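PDB 3A32: threonine--tRNA ligase catalytic subunit from Aeropyrum pernix, which probably catalyses the two-step attachment of threonine to tRNA(Thr), using ATP and a bound zinc ion, without an editing domain of its own. Local coordinates for residues A[206-211]-A[229-233]; A[219-225]-A[285-289]; A[352-356]-A[403-409]; A[411-415]-A[427-433]. All blocks are in the same frame, centred on the assembly; numbering follows the deposited sequence.

Overall arrangement
The four contacts form two pairs, one in each main domain. Contacts 1 and 2 lie in the class II catalytic core, with centres 13 Å apart. They share helix 222-243 and touch where Ser-209 packs on Trp-225. Contact 2 is nearer the zinc site of Cys-112, His-166 and His-310: the side chain of Asn-286 is about 7 Å from that of His-310, against about 11 Å for the side chain of Leu-232 in contact 1. Contacts 3 and 4, centres 12 Å apart, belong to the anticodon-binding domain and meet at Glu-407 and Tyr-432; both reach one sulfate ion. The centres of contacts 1 and 3 are 65 Å apart.

Contact 1 (A[206-211]-A[229-233]); sequences LSMSDK and EEALR
Glu-229 reaches from helix 222-243 to the loop that follows strand 202-207, where its carboxylate takes up the polar groups of Ser-209 and Lys-211. OE2 accepts twice: from Ser-209 OG at 2.6 Å through its syn lone pair, and from Ser-209 N at 2.8 Å on the anti side, 32° out of the carboxylate plane. OE1 makes a longer salt bridge of 3.3 Å with Lys-211 NZ, which stands above that plane, and a water links OE1 to Ser-209 O. The Glu-229 chain runs extended beyond CG (chi2 175°), carrying the charge across to the loop. Apolar contacts lie alongside. Met-208 bends at chi2 (-62°) to bring SD 3.9 Å from Glu-229 CG and to lay CE over one face of the Arg-233 guanidinium, toward its rim; NH2 of Arg-233 pairs with Glu-249. On the strand itself, Leu-206 CD1 packs 4.2 Å from Leu-232 CB. With an alanine in place of Glu-229, Ser-209 N and OG would probably lose their shared acceptor and Lys-211 its charged mate. Within the beta-alpha-beta unit 202-250, the contact thus joins strand to helix by apolar packing, while a single buried carboxylate fixes the turn that leaves the strand.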
loop_
_atom_site.group_PDB
_atom_site.type_symbol
_atom_site.label_atom_id
_atom_site.label_comp_id
_atom_site.label_asym_id
_atom_site.label_seq_id
_atom_site.Cartn_x
_atom_site.Cartn_y
_atom_site.Cartn_z
ATOM N N LEU A 206 -26.098 -16.418 -10.561
ATOM C CA LEU A 206 -25.538 -16.365 -11.914
ATOM C C LEU A 206 -26.405 -15.525 -12.813
ATOM O O LEU A 206 -27.641 -15.644 -12.772
ATOM C CB LEU A 206 -25.401 -17.764 -12.505
ATOM C CG LEU A 206 -24.805 -18.916 -11.667
ATOM C CD1 LEU A 206 -24.634 -20.213 -12.516
ATOM C CD2 LEU A 206 -23.464 -18.577 -10.955
ATOM N N SER A 207 -25.784 -14.653 -13.610
ATOM C CA SER A 207 -26.537 -13.885 -14.605
ATOM C C SER A 207 -26.098 -14.245 -16.045
ATOM O O SER A 207 -24.944 -14.068 -16.428
ATOM C CB SER A 207 -26.441 -12.395 -14.313
ATOM O OG SER A 207 -26.889 -12.111 -12.991
ATOM N N MET A 208 -27.029 -14.771 -16.825
ATOM C CA MET A 208 -26.711 -15.435 -18.090
ATOM C C MET A 208 -27.313 -14.684 -19.272
ATOM O O MET A 208 -28.068 -13.756 -19.070
ATOM C CB MET A 208 -27.250 -16.873 -18.071
ATOM C CG MET A 208 -26.975 -17.647 -16.818
ATOM S SD MET A 208 -25.190 -17.861 -16.533
ATOM C CE MET A 208 -25.132 -19.601 -16.078
ATOM N N SER A 209 -26.960 -15.092 -20.502
ATOM C CA SER A 209 -27.595 -14.582 -21.716
ATOM C C SER A 209 -29.029 -15.029 -21.821
ATOM O O SER A 209 -29.472 -15.943 -21.125
ATOM C CB SER A 209 -26.905 -15.075 -22.989
ATOM O OG SER A 209 -27.007 -16.479 -23.085
ATOM N N ASP A 210 -29.742 -14.328 -22.693
ATOM C CA ASP A 210 -30.910 -14.869 -23.377
ATOM C C ASP A 210 -30.331 -15.385 -24.689
ATOM O O ASP A 210 -29.796 -14.618 -25.479
ATOM C CB ASP A 210 -31.924 -13.753 -23.626
ATOM C CG ASP A 210 -33.251 -14.251 -24.261
ATOM O OD1 ASP A 210 -33.304 -15.254 -25.056
ATOM O OD2 ASP A 210 -34.248 -13.570 -23.952
ATOM N N LYS A 211 -30.394 -16.693 -24.898
ATOM C CA LYS A 211 -29.822 -17.304 -26.102
ATOM C C LYS A 211 -30.356 -16.715 -27.429
ATOM O O LYS A 211 -29.594 -16.671 -28.420
ATOM C CB LYS A 211 -30.032 -18.836 -26.104
ATOM C CG LYS A 211 -29.084 -19.549 -25.139
ATOM C CD LYS A 211 -28.347 -20.749 -25.784
ATOM C CE LYS A 211 -27.113 -21.158 -24.919
ATOM N NZ LYS A 211 -26.297 -19.939 -24.457
ATOM N N GLU A 229 -20.976 -19.797 -19.665
ATOM C CA GLU A 229 -22.144 -20.135 -18.796
ATOM C C GLU A 229 -22.043 -21.528 -18.188
ATOM O O GLU A 229 -22.421 -21.775 -17.010
ATOM C CB GLU A 229 -23.454 -20.009 -19.557
ATOM C CG GLU A 229 -23.713 -18.594 -20.063
ATOM C CD GLU A 229 -24.953 -18.449 -20.921
ATOM O OE1 GLU A 229 -25.491 -19.499 -21.336
ATOM O OE2 GLU A 229 -25.383 -17.293 -21.218
ATOM N N GLU A 230 -21.514 -22.434 -18.992
ATOM C CA GLU A 230 -21.273 -23.762 -18.513
ATOM C C GLU A 230 -20.074 -23.826 -17.547
ATOM O O GLU A 230 -20.107 -24.596 -16.599
ATOM C CB GLU A 230 -21.191 -24.728 -19.693
ATOM C CG GLU A 230 -19.903 -25.273 -19.967
ATOM C CD GLU A 230 -19.893 -26.738 -19.644
ATOM O OE1 GLU A 230 -19.357 -27.518 -20.485
ATOM O OE2 GLU A 230 -20.465 -27.095 -18.565
ATOM N N ALA A 231 -19.059 -22.979 -17.705
ATOM C CA ALA A 231 -18.020 -22.926 -16.624
ATOM C C ALA A 231 -18.615 -22.504 -15.253
ATOM O O ALA A 231 -18.306 -23.103 -14.209
ATOM C CB ALA A 231 -16.831 -22.054 -17.024
ATOM N N LEU A 232 -19.520 -21.518 -15.282
ATOM C CA LEU A 232 -20.186 -21.002 -14.076
ATOM C C LEU A 232 -21.143 -21.975 -13.444
ATOM O O LEU A 232 -21.332 -21.957 -12.223
ATOM C CB LEU A 232 -20.931 -19.691 -14.392
ATOM C CG LEU A 232 -20.076 -18.504 -14.814
ATOM C CD1 LEU A 232 -20.953 -17.349 -15.368
ATOM C CD2 LEU A 232 -19.177 -18.003 -13.643
ATOM N N ARG A 233 -21.787 -22.803 -14.272
ATOM C CA ARG A 233 -22.726 -23.795 -13.779
ATOM C C ARG A 233 -22.013 -24.929 -13.068
ATOM O O ARG A 233 -22.412 -25.305 -11.969
ATOM C CB ARG A 233 -23.622 -24.338 -14.905
ATOM C CG ARG A 233 -24.676 -23.369 -15.337
ATOM C CD ARG A 233 -25.572 -23.976 -16.386
ATOM N NE ARG A 233 -26.535 -22.995 -16.838
ATOM C CZ ARG A 233 -26.650 -22.600 -18.097
ATOM N NH1 ARG A 233 -25.877 -23.132 -19.039
ATOM N NH2 ARG A 233 -27.563 -21.704 -18.426
HETATM O O HOH W 1 -28.713 -19.128 -20.841
#

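Contact 2 (A[219-225]-A[285-289]); sequences MGSKEEW and FNLPR
Arg-289 grips Glu-224 end-on with two nitrogens, one to each carboxylate oxygen. NH2 gives a 2.7 Å bond to OE1 at 167°, lying in the guanidinium plane; NH1 gives a 2.6 Å bond to the syn lone pair of OE2, and the two planes are 31° apart. Above the aliphatic part of the same glutamate's chain lies Phe-285, its ring face turned to Glu-224 CB, which stands 3.8 Å from the ring centroid in a CH-pi contact. The edge of that ring points into the indole of Trp-225, with CE2 over the centre of its face, a T-shaped pair with planes at 74°. Met-219 crosses Asn-286 at about a right angle: SD lies 3.6 Å from Asn-286 CB, and the bend at chi3 brings CE 3.7 Å from Arg-289 CD. Ser-221 and Glu-224 form a capping box at the start of helix 222-243: OE1, already held by Arg-289, also accepts from Ser-221 N and from Ser-221 OG at 2.5 Å, while the return bond from Glu-224 N to Ser-221 OG is weak. In the second shell, Arg-289 NH1 is steadied by the Phe-285 carbonyl, and Trp-225 NE1 by Met-219 O at 2.6 Å. Farther out, Tyr-294 of helix 293-301 gives Glu-224 OE2 another partner, and Pro-259 flanks both Trp-225 and Phe-285.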
loop_
_atom_site.group_PDB
_atom_site.type_symbol
_atom_site.label_atom_id
_atom_site.label_comp_id
_atom_site.label_asym_id
_atom_site.label_seq_id
_atom_site.Cartn_x
_atom_site.Cartn_y
_atom_site.Cartn_z
ATOM N N MET A 219 -23.147 -9.665 -27.084
ATOM C CA MET A 219 -22.125 -9.768 -28.122
ATOM C C MET A 219 -21.345 -11.099 -28.056
ATOM O O MET A 219 -21.305 -11.779 -27.030
ATOM C CB MET A 219 -21.168 -8.571 -28.053
ATOM C CG MET A 219 -20.237 -8.603 -26.797
ATOM S SD MET A 219 -18.765 -7.637 -27.102
ATOM C CE MET A 219 -17.933 -8.605 -28.378
ATOM N N GLY A 220 -20.707 -11.461 -29.154
ATOM C CA GLY A 220 -19.898 -12.667 -29.174
ATOM C C GLY A 220 -20.627 -13.831 -29.811
ATOM O O GLY A 220 -21.760 -13.692 -30.345
ATOM N N SER A 221 -19.986 -14.994 -29.736
ATOM C CA SER A 221 -20.466 -16.147 -30.419
ATOM C C SER A 221 -21.213 -17.011 -29.409
ATOM O O SER A 221 -20.943 -16.921 -28.207
ATOM C CB SER A 221 -19.280 -16.900 -31.026
ATOM O OG SER A 221 -18.346 -17.308 -30.035
ATOM N N LYS A 222 -22.146 -17.831 -29.908
ATOM C CA LYS A 222 -22.758 -18.923 -29.137
ATOM C C LYS A 222 -21.713 -19.695 -28.323
ATOM O O LYS A 222 -21.911 -19.955 -27.137
ATOM C CB LYS A 222 -23.465 -19.933 -30.070
ATOM C CG LYS A 222 -24.935 -19.677 -30.353
ATOM C CD LYS A 222 -25.605 -20.905 -31.037
ATOM C CE LYS A 222 -25.475 -20.893 -32.601
ATOM N NZ LYS A 222 -24.236 -21.604 -33.122
ATOM N N GLU A 223 -20.629 -20.107 -28.983
ATOM C CA GLU A 223 -19.609 -20.954 -28.360
ATOM C C GLU A 223 -18.992 -20.347 -27.085
ATOM O O GLU A 223 -18.872 -21.015 -26.041
ATOM C CB GLU A 223 -18.525 -21.306 -29.399
ATOM C CG GLU A 223 -19.024 -22.259 -30.541
ATOM C CD GLU A 223 -19.739 -21.566 -31.733
ATOM O OE1 GLU A 223 -19.673 -20.324 -31.898
ATOM O OE2 GLU A 223 -20.373 -22.291 -32.541
ATOM N N GLU A 224 -18.631 -19.070 -27.181
ATOM C CA GLU A 224 -18.132 -18.265 -26.062
ATOM C C GLU A 224 -19.089 -18.253 -24.888
ATOM O O GLU A 224 -18.688 -18.578 -23.761
ATOM C CB GLU A 224 -17.888 -16.843 -26.533
ATOM C CG GLU A 224 -16.593 -16.689 -27.300
ATOM C CD GLU A 224 -16.551 -15.363 -28.011
ATOM O OE1 GLU A 224 -17.240 -15.249 -29.031
ATOM O OE2 GLU A 224 -15.875 -14.411 -27.537
ATOM N N TRP A 225 -20.357 -17.896 -25.164
ATOM C CA TRP A 225 -21.397 -17.801 -24.163
ATOM C C TRP A 225 -21.664 -19.175 -23.498
ATOM O O TRP A 225 -21.759 -19.297 -22.261
ATOM C CB TRP A 225 -22.656 -17.196 -24.817
ATOM C CG TRP A 225 -22.650 -15.675 -24.841
ATOM C CD1 TRP A 225 -22.308 -14.872 -25.884
ATOM C CD2 TRP A 225 -22.957 -14.793 -23.739
ATOM N NE1 TRP A 225 -22.395 -13.535 -25.514
ATOM C CE2 TRP A 225 -22.772 -13.463 -24.198
ATOM C CE3 TRP A 225 -23.347 -15.004 -22.411
ATOM C CZ2 TRP A 225 -22.989 -12.352 -23.388
ATOM C CZ3 TRP A 225 -23.588 -13.890 -21.601
ATOM C CH2 TRP A 225 -23.415 -12.581 -22.103
ATOM N N PHE A 285 -16.135 -10.880 -23.399
ATOM C CA PHE A 285 -15.986 -11.293 -24.821
ATOM C C PHE A 285 -15.587 -10.080 -25.667
ATOM O O PHE A 285 -15.137 -10.203 -26.805
ATOM C CB PHE A 285 -17.307 -11.903 -25.311
ATOM C CG PHE A 285 -17.729 -13.110 -24.498
ATOM C CD1 PHE A 285 -16.747 -14.010 -23.993
ATOM C CD2 PHE A 285 -19.058 -13.360 -24.230
ATOM C CE1 PHE A 285 -17.107 -15.095 -23.241
ATOM C CE2 PHE A 285 -19.438 -14.501 -23.483
ATOM C CZ PHE A 285 -18.476 -15.349 -22.981
ATOM N N ASN A 286 -15.702 -8.913 -25.056
ATOM C CA ASN A 286 -15.324 -7.673 -25.651
ATOM C C ASN A 286 -13.800 -7.449 -25.643
ATOM O O ASN A 286 -13.213 -7.217 -26.712
ATOM C CB ASN A 286 -16.066 -6.541 -24.940
ATOM C CG ASN A 286 -15.751 -5.163 -25.527
ATOM O OD1 ASN A 286 -15.862 -4.942 -26.739
ATOM N ND2 ASN A 286 -15.404 -4.212 -24.648
ATOM N N LEU A 287 -13.179 -7.501 -24.452
ATOM C CA LEU A 287 -11.746 -7.186 -24.260
ATOM C C LEU A 287 -10.806 -8.056 -25.082
ATOM O O LEU A 287 -9.848 -7.545 -25.619
ATOM C CB LEU A 287 -11.324 -7.253 -22.759
ATOM C CG LEU A 287 -11.621 -6.117 -21.763
ATOM C CD1 LEU A 287 -11.142 -6.405 -20.307
ATOM C CD2 LEU A 287 -11.181 -4.681 -22.258
ATOM N N PRO A 288 -11.034 -9.383 -25.135
ATOM C CA PRO A 288 -10.162 -10.204 -25.993
ATOM C C PRO A 288 -10.250 -9.911 -27.494
ATOM O O PRO A 288 -9.308 -10.241 -28.246
ATOM C CB PRO A 288 -10.621 -11.645 -25.716
ATOM C CG PRO A 288 -11.955 -11.534 -25.050
ATOM C CD PRO A 288 -12.010 -10.196 -24.379
ATOM N N ARG A 289 -11.379 -9.337 -27.926
ATOM C CA ARG A 289 -11.522 -8.796 -29.284
ATOM C C ARG A 289 -10.797 -7.432 -29.405
ATOM O O ARG A 289 -9.968 -7.235 -30.304
ATOM C CB ARG A 289 -13.022 -8.688 -29.687
ATOM C CG ARG A 289 -13.648 -10.057 -30.110
ATOM C CD ARG A 289 -15.163 -9.933 -30.429
ATOM N NE ARG A 289 -15.731 -11.173 -30.964
ATOM C CZ ARG A 289 -16.136 -12.196 -30.228
ATOM N NH1 ARG A 289 -16.041 -12.156 -28.894
ATOM N NH2 ARG A 289 -16.595 -13.279 -30.828
#

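Contact 3 (A[352-356]-A[403-409]); sequences VDREI and IGAKEVR. With SO4 (sulfate ion), chain D.
Val-352 CB approaches NH2 of the Arg-409 guanidinium to 4.2 Å, and Ala-405 CB lies over one face of that group, 3.9 Å above the plane and toward the rim. The carboxylate of Glu-355 lies against Val-408, with OE1 3.4 Å from CG1; the two side chains cross obliquely. No hydrogen bond spans the two segments, and the remaining contacts are van der Waals, made by apolar side chains. Ile-356 is the largest single contributor. Its CG1 lies 3.8 Å from Val-408 CG2, its side chain at about a right angle to the valine, and its CD1 comes to 3.4 Å from Ala-405 N. With CG1 beside the backbone N (chi1 -69°), CG2 is turned to the carbonyl O of Ile-403, 3.4 Å away. Val-352 CG1 adds a 4.0 Å contact to Ala-405 CB. Gly-404, at the N-cap, donates its N to Glu-407 OE1. On helix 405-410, Lys-406 NZ bonds O1 of a sulfate ion of which Arg-427 holds two other oxygens, while Ile-403 continues the apolar layer onto helix 353-369 at Leu-359. Held by shape and hydrophobic burial, the start of helix 353-369 is set against helix 405-410 in the anticodon-binding domain, with charged groups at the margin.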
loop_
_atom_site.group_PDB
_atom_site.type_symbol
_atom_site.label_atom_id
_atom_site.label_comp_id
_atom_site.label_asym_id
_atom_site.label_seq_id
_atom_site.Cartn_x
_atom_site.Cartn_y
_atom_site.Cartn_z
ATOM N N VAL A 352 -1.362 3.075 45.844
ATOM C CA VAL A 352 -1.279 1.990 44.863
ATOM C C VAL A 352 -1.329 2.600 43.428
ATOM O O VAL A 352 -0.915 1.960 42.479
ATOM C CB VAL A 352 -2.354 0.901 45.146
ATOM C CG1 VAL A 352 -3.744 1.445 44.900
ATOM C CG2 VAL A 352 -2.099 -0.386 44.366
ATOM N N ASP A 353 -1.798 3.841 43.296
ATOM C CA ASP A 353 -1.922 4.515 41.990
ATOM C C ASP A 353 -0.601 4.630 41.236
ATOM O O ASP A 353 -0.571 4.770 40.015
ATOM C CB ASP A 353 -2.578 5.892 42.124
ATOM C CG ASP A 353 -4.070 5.800 42.385
ATOM O OD1 ASP A 353 -4.561 4.652 42.566
ATOM O OD2 ASP A 353 -4.747 6.874 42.422
ATOM N N ARG A 354 0.483 4.539 41.988
ATOM C CA ARG A 354 1.808 4.676 41.445
ATOM C C ARG A 354 2.193 3.384 40.709
ATOM O O ARG A 354 2.720 3.427 39.599
ATOM C CB ARG A 354 2.781 5.002 42.580
ATOM C CG ARG A 354 4.201 5.163 42.139
ATOM C CD ARG A 354 5.101 5.174 43.349
ATOM N NE ARG A 354 5.193 3.889 44.070
ATOM C CZ ARG A 354 4.568 3.606 45.222
ATOM N NH1 ARG A 354 3.743 4.495 45.793
ATOM N NH2 ARG A 354 4.752 2.426 45.812
ATOM N N GLU A 355 1.902 2.243 41.326
ATOM C CA GLU A 355 2.141 0.958 40.699
ATOM C C GLU A 355 1.171 0.741 39.525
ATOM O O GLU A 355 1.523 0.146 38.542
ATOM C CB GLU A 355 1.917 -0.138 41.711
ATOM C CG GLU A 355 2.946 -0.253 42.783
ATOM C CD GLU A 355 2.565 -1.349 43.735
ATOM O OE1 GLU A 355 2.609 -2.541 43.307
ATOM O OE2 GLU A 355 2.195 -1.004 44.888
ATOM N N ILE A 356 -0.072 1.182 39.676
ATOM C CA ILE A 356 -1.064 1.137 38.590
ATOM C C ILE A 356 -0.590 1.956 37.383
ATOM O O ILE A 356 -0.665 1.482 36.248
ATOM C CB ILE A 356 -2.438 1.686 39.055
ATOM C CG1 ILE A 356 -3.072 0.733 40.075
ATOM C CG2 ILE A 356 -3.332 2.022 37.852
ATOM C CD1 ILE A 356 -4.289 1.281 40.720
ATOM N N ILE A 403 -6.492 -2.006 34.373
ATOM C CA ILE A 403 -5.489 -2.096 35.408
ATOM C C ILE A 403 -5.866 -1.272 36.620
ATOM O O ILE A 403 -5.730 -0.072 36.604
ATOM C CB ILE A 403 -4.096 -1.728 34.958
ATOM C CG1 ILE A 403 -3.713 -2.559 33.717
ATOM C CG2 ILE A 403 -3.092 -1.996 36.181
ATOM C CD1 ILE A 403 -2.676 -1.979 32.901
ATOM N N GLY A 404 -6.395 -1.955 37.640
ATOM C CA GLY A 404 -6.682 -1.337 38.933
ATOM C C GLY A 404 -5.861 -1.955 40.075
ATOM O O GLY A 404 -4.951 -2.757 39.855
ATOM N N ALA A 405 -6.185 -1.540 41.289
ATOM C CA ALA A 405 -5.542 -2.001 42.529
ATOM C C ALA A 405 -5.548 -3.526 42.634
ATOM O O ALA A 405 -4.573 -4.123 43.029
ATOM C CB ALA A 405 -6.296 -1.390 43.730
ATOM N N LYS A 406 -6.682 -4.143 42.326
ATOM C CA LYS A 406 -6.880 -5.585 42.373
ATOM C C LYS A 406 -5.932 -6.301 41.405
ATOM O O LYS A 406 -5.345 -7.319 41.736
ATOM C CB LYS A 406 -8.344 -5.891 41.994
ATOM C CG LYS A 406 -8.741 -7.352 42.241
ATOM C CD LYS A 406 -10.274 -7.643 42.025
ATOM C CE LYS A 406 -11.218 -6.561 42.649
ATOM N NZ LYS A 406 -12.451 -7.110 43.422
ATOM N N GLU A 407 -5.817 -5.782 40.181
ATOM C CA GLU A 407 -4.929 -6.345 39.157
ATOM C C GLU A 407 -3.475 -6.278 39.578
ATOM O O GLU A 407 -2.721 -7.218 39.403
ATOM C CB GLU A 407 -5.088 -5.608 37.797
ATOM C CG GLU A 407 -6.409 -5.894 37.077
ATOM C CD GLU A 407 -7.612 -5.351 37.817
ATOM O OE1 GLU A 407 -7.549 -4.234 38.393
ATOM O OE2 GLU A 407 -8.615 -6.054 37.848
ATOM N N VAL A 408 -3.076 -5.135 40.086
ATOM C CA VAL A 408 -1.744 -5.012 40.640
ATOM C C VAL A 408 -1.493 -6.004 41.853
ATOM O O VAL A 408 -0.469 -6.692 41.905
ATOM C CB VAL A 408 -1.536 -3.572 41.061
ATOM C CG1 VAL A 408 -0.375 -3.458 41.981
ATOM C CG2 VAL A 408 -1.388 -2.649 39.799
ATOM N N ARG A 409 -2.414 -6.079 42.811
ATOM C CA ARG A 409 -2.169 -6.881 44.012
ATOM C C ARG A 409 -2.258 -8.372 43.748
ATOM O O ARG A 409 -1.526 -9.176 44.357
ATOM C CB ARG A 409 -3.162 -6.496 45.091
ATOM C CG ARG A 409 -2.904 -5.162 45.720
ATOM C CD ARG A 409 -4.210 -4.598 46.291
ATOM N NE ARG A 409 -3.896 -3.330 46.949
ATOM C CZ ARG A 409 -4.797 -2.495 47.479
ATOM N NH1 ARG A 409 -6.095 -2.789 47.456
ATOM N NH2 ARG A 409 -4.379 -1.367 48.047
HETATM S S SO4 D . -13.329 -9.226 40.076
HETATM O O1 SO4 D . -13.665 -8.518 41.307
HETATM O O2 SO4 D . -13.165 -10.648 40.417
HETATM O O3 SO4 D . -14.403 -9.014 39.111
HETATM O O4 SO4 D . -12.143 -8.612 39.477
#

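Contact 4 (A[411-415]-A[427-433]); sequences KVLDV and RLAIAYG. With SO4 (sulfate ion), chain D.
Val-415 O is gripped by Leu-428 N at 2.6 Å, and Arg-427 CA adds a CA-H...O contact at 3.5 Å. Leu-428 O returns the pairing to Val-415 N, and Leu-413 N to Ile-430 O, 2.7 Å, belongs to the next hydrogen-bonded pair. Tyr-432 N to Lys-411 O, 3.1 Å, ends the series. On the Leu-413 side, Val-415 CG2 packs 3.7 Å from Ile-430 CG1, and Leu-413 CG lies 3.9 Å from Tyr-432 CD2. The Tyr-432 ring, swung by chi1 of 69° between its backbone N and carbonyl carbon, crosses the Lys-411 side chain at about a right angle, with Lys-411 CB over one face toward the rim, while the Tyr-432 OH donates to Glu-407 O. A leucine in place of Tyr-432 would probably leave Glu-407 O without that partner and open a gap beside Lys-411. On the other side, Asp-414 stacks on the guanidinium of Arg-427, planes 16° apart, OD1 to NE 3.6 Å by charge alone; OD2 pairs with Arg-416. Arg-427 holds a sulfate ion with two nitrogens, NH1 to O3 at 2.8 Å and NH2 to O4. These antiparallel partners form the beta hairpin edging the mixed sheet of the anticodon-binding domain.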
loop_
_atom_site.group_PDB
_atom_site.type_symbol
_atom_site.label_atom_id
_atom_site.label_comp_id
_atom_site.label_asym_id
_atom_site.label_seq_id
_atom_site.Cartn_x
_atom_site.Cartn_y
_atom_site.Cartn_z
ATOM N N LYS A 411 -1.918 -9.724 40.648
ATOM C CA LYS A 411 -1.017 -10.076 39.522
ATOM C C LYS A 411 -1.753 -10.815 38.432
ATOM O O LYS A 411 -1.242 -11.772 37.852
ATOM C CB LYS A 411 0.228 -10.860 39.987
ATOM C CG LYS A 411 1.163 -10.037 40.902
ATOM C CD LYS A 411 2.249 -9.213 40.182
ATOM C CE LYS A 411 2.886 -8.188 41.147
ATOM N NZ LYS A 411 3.522 -8.789 42.438
ATOM N N VAL A 412 -2.960 -10.353 38.153
ATOM C CA VAL A 412 -3.805 -10.932 37.115
ATOM C C VAL A 412 -4.473 -9.759 36.410
ATOM O O VAL A 412 -5.132 -8.917 37.079
ATOM C CB VAL A 412 -4.888 -11.891 37.715
ATOM C CG1 VAL A 412 -5.849 -12.411 36.610
ATOM C CG2 VAL A 412 -4.196 -13.059 38.425
ATOM N N LEU A 413 -4.277 -9.648 35.087
ATOM C CA LEU A 413 -4.918 -8.554 34.347
ATOM C C LEU A 413 -6.359 -8.921 34.038
ATOM O O LEU A 413 -6.653 -10.081 33.881
ATOM C CB LEU A 413 -4.179 -8.277 33.046
ATOM C CG LEU A 413 -2.716 -7.825 33.175
ATOM C CD1 LEU A 413 -2.062 -7.893 31.812
ATOM C CD2 LEU A 413 -2.586 -6.409 33.813
ATOM N N ASP A 414 -7.233 -7.940 33.963
ATOM C CA ASP A 414 -8.623 -8.120 33.528
ATOM C C ASP A 414 -8.707 -7.654 32.062
ATOM O O ASP A 414 -8.657 -6.441 31.767
ATOM C CB ASP A 414 -9.559 -7.316 34.430
ATOM C CG ASP A 414 -10.982 -7.270 33.940
ATOM O OD1 ASP A 414 -11.301 -7.757 32.857
ATOM O OD2 ASP A 414 -11.833 -6.717 34.672
ATOM N N VAL A 415 -8.809 -8.632 31.154
ATOM C CA VAL A 415 -8.627 -8.397 29.739
ATOM C C VAL A 415 -9.881 -8.845 29.007
ATOM O O VAL A 415 -10.288 -10.000 29.125
ATOM C CB VAL A 415 -7.391 -9.158 29.191
ATOM C CG1 VAL A 415 -7.250 -9.014 27.683
ATOM C CG2 VAL A 415 -6.147 -8.687 29.851
ATOM N N ARG A 427 -14.349 -11.742 29.019
ATOM C CA ARG A 427 -13.309 -11.566 30.021
ATOM C C ARG A 427 -12.314 -12.672 30.059
ATOM O O ARG A 427 -12.666 -13.852 30.060
ATOM C CB ARG A 427 -13.947 -11.386 31.409
ATOM C CG ARG A 427 -13.010 -10.857 32.438
ATOM C CD ARG A 427 -13.707 -10.404 33.679
ATOM N NE ARG A 427 -12.728 -10.416 34.758
ATOM C CZ ARG A 427 -12.968 -10.096 36.031
ATOM N NH1 ARG A 427 -14.177 -9.752 36.443
ATOM N NH2 ARG A 427 -11.985 -10.170 36.909
ATOM N N LEU A 428 -11.035 -12.300 30.080
ATOM C CA LEU A 428 -9.947 -13.270 30.274
ATOM C C LEU A 428 -9.174 -12.831 31.483
ATOM O O LEU A 428 -9.103 -11.653 31.788
ATOM C CB LEU A 428 -8.964 -13.325 29.092
ATOM C CG LEU A 428 -9.463 -13.357 27.655
ATOM C CD1 LEU A 428 -8.269 -13.128 26.726
ATOM C CD2 LEU A 428 -10.194 -14.662 27.313
ATOM N N ALA A 429 -8.575 -13.788 32.160
ATOM C CA ALA A 429 -7.744 -13.513 33.342
ATOM C C ALA A 429 -6.303 -13.820 32.932
ATOM O O ALA A 429 -5.949 -14.970 32.715
ATOM C CB ALA A 429 -8.163 -14.391 34.481
ATOM N N ILE A 430 -5.500 -12.777 32.766
ATOM C CA ILE A 430 -4.137 -12.910 32.277
ATOM C C ILE A 430 -3.122 -12.692 33.414
ATOM O O ILE A 430 -2.889 -11.549 33.840
ATOM C CB ILE A 430 -3.825 -11.931 31.070
ATOM C CG1 ILE A 430 -4.745 -12.163 29.860
ATOM C CG2 ILE A 430 -2.414 -12.129 30.620
ATOM C CD1 ILE A 430 -4.800 -13.552 29.337
ATOM N N ALA A 431 -2.521 -13.779 33.898
ATOM C CA ALA A 431 -1.548 -13.689 35.001
ATOM C C ALA A 431 -0.261 -13.066 34.463
ATOM O O ALA A 431 0.068 -13.204 33.280
ATOM C CB ALA A 431 -1.274 -15.082 35.654
ATOM N N TYR A 432 0.457 -12.358 35.321
ATOM C CA TYR A 432 1.760 -11.818 34.936
ATOM C C TYR A 432 2.649 -11.784 36.170
ATOM O O TYR A 432 2.138 -11.809 37.304
ATOM C CB TYR A 432 1.611 -10.399 34.319
ATOM C CG TYR A 432 1.190 -9.338 35.327
ATOM C CD1 TYR A 432 2.121 -8.493 35.923
ATOM C CD2 TYR A 432 -0.146 -9.214 35.711
ATOM C CE1 TYR A 432 1.716 -7.520 36.868
ATOM C CE2 TYR A 432 -0.552 -8.291 36.621
ATOM C CZ TYR A 432 0.368 -7.449 37.200
ATOM O OH TYR A 432 -0.092 -6.552 38.114
ATOM N N GLY A 433 3.963 -11.691 35.950
ATOM C CA GLY A 433 4.961 -11.537 37.011
ATOM C C GLY A 433 5.404 -10.087 37.070
ATOM O O GLY A 433 5.479 -9.512 38.131
HETATM S S SO4 D . -13.329 -9.226 40.076
HETATM O O1 SO4 D . -13.665 -8.518 41.307
HETATM O O2 SO4 D . -13.165 -10.648 40.417
HETATM O O3 SO4 D . -14.403 -9.014 39.111
HETATM O O4 SO4 D . -12.143 -8.612 39.477
#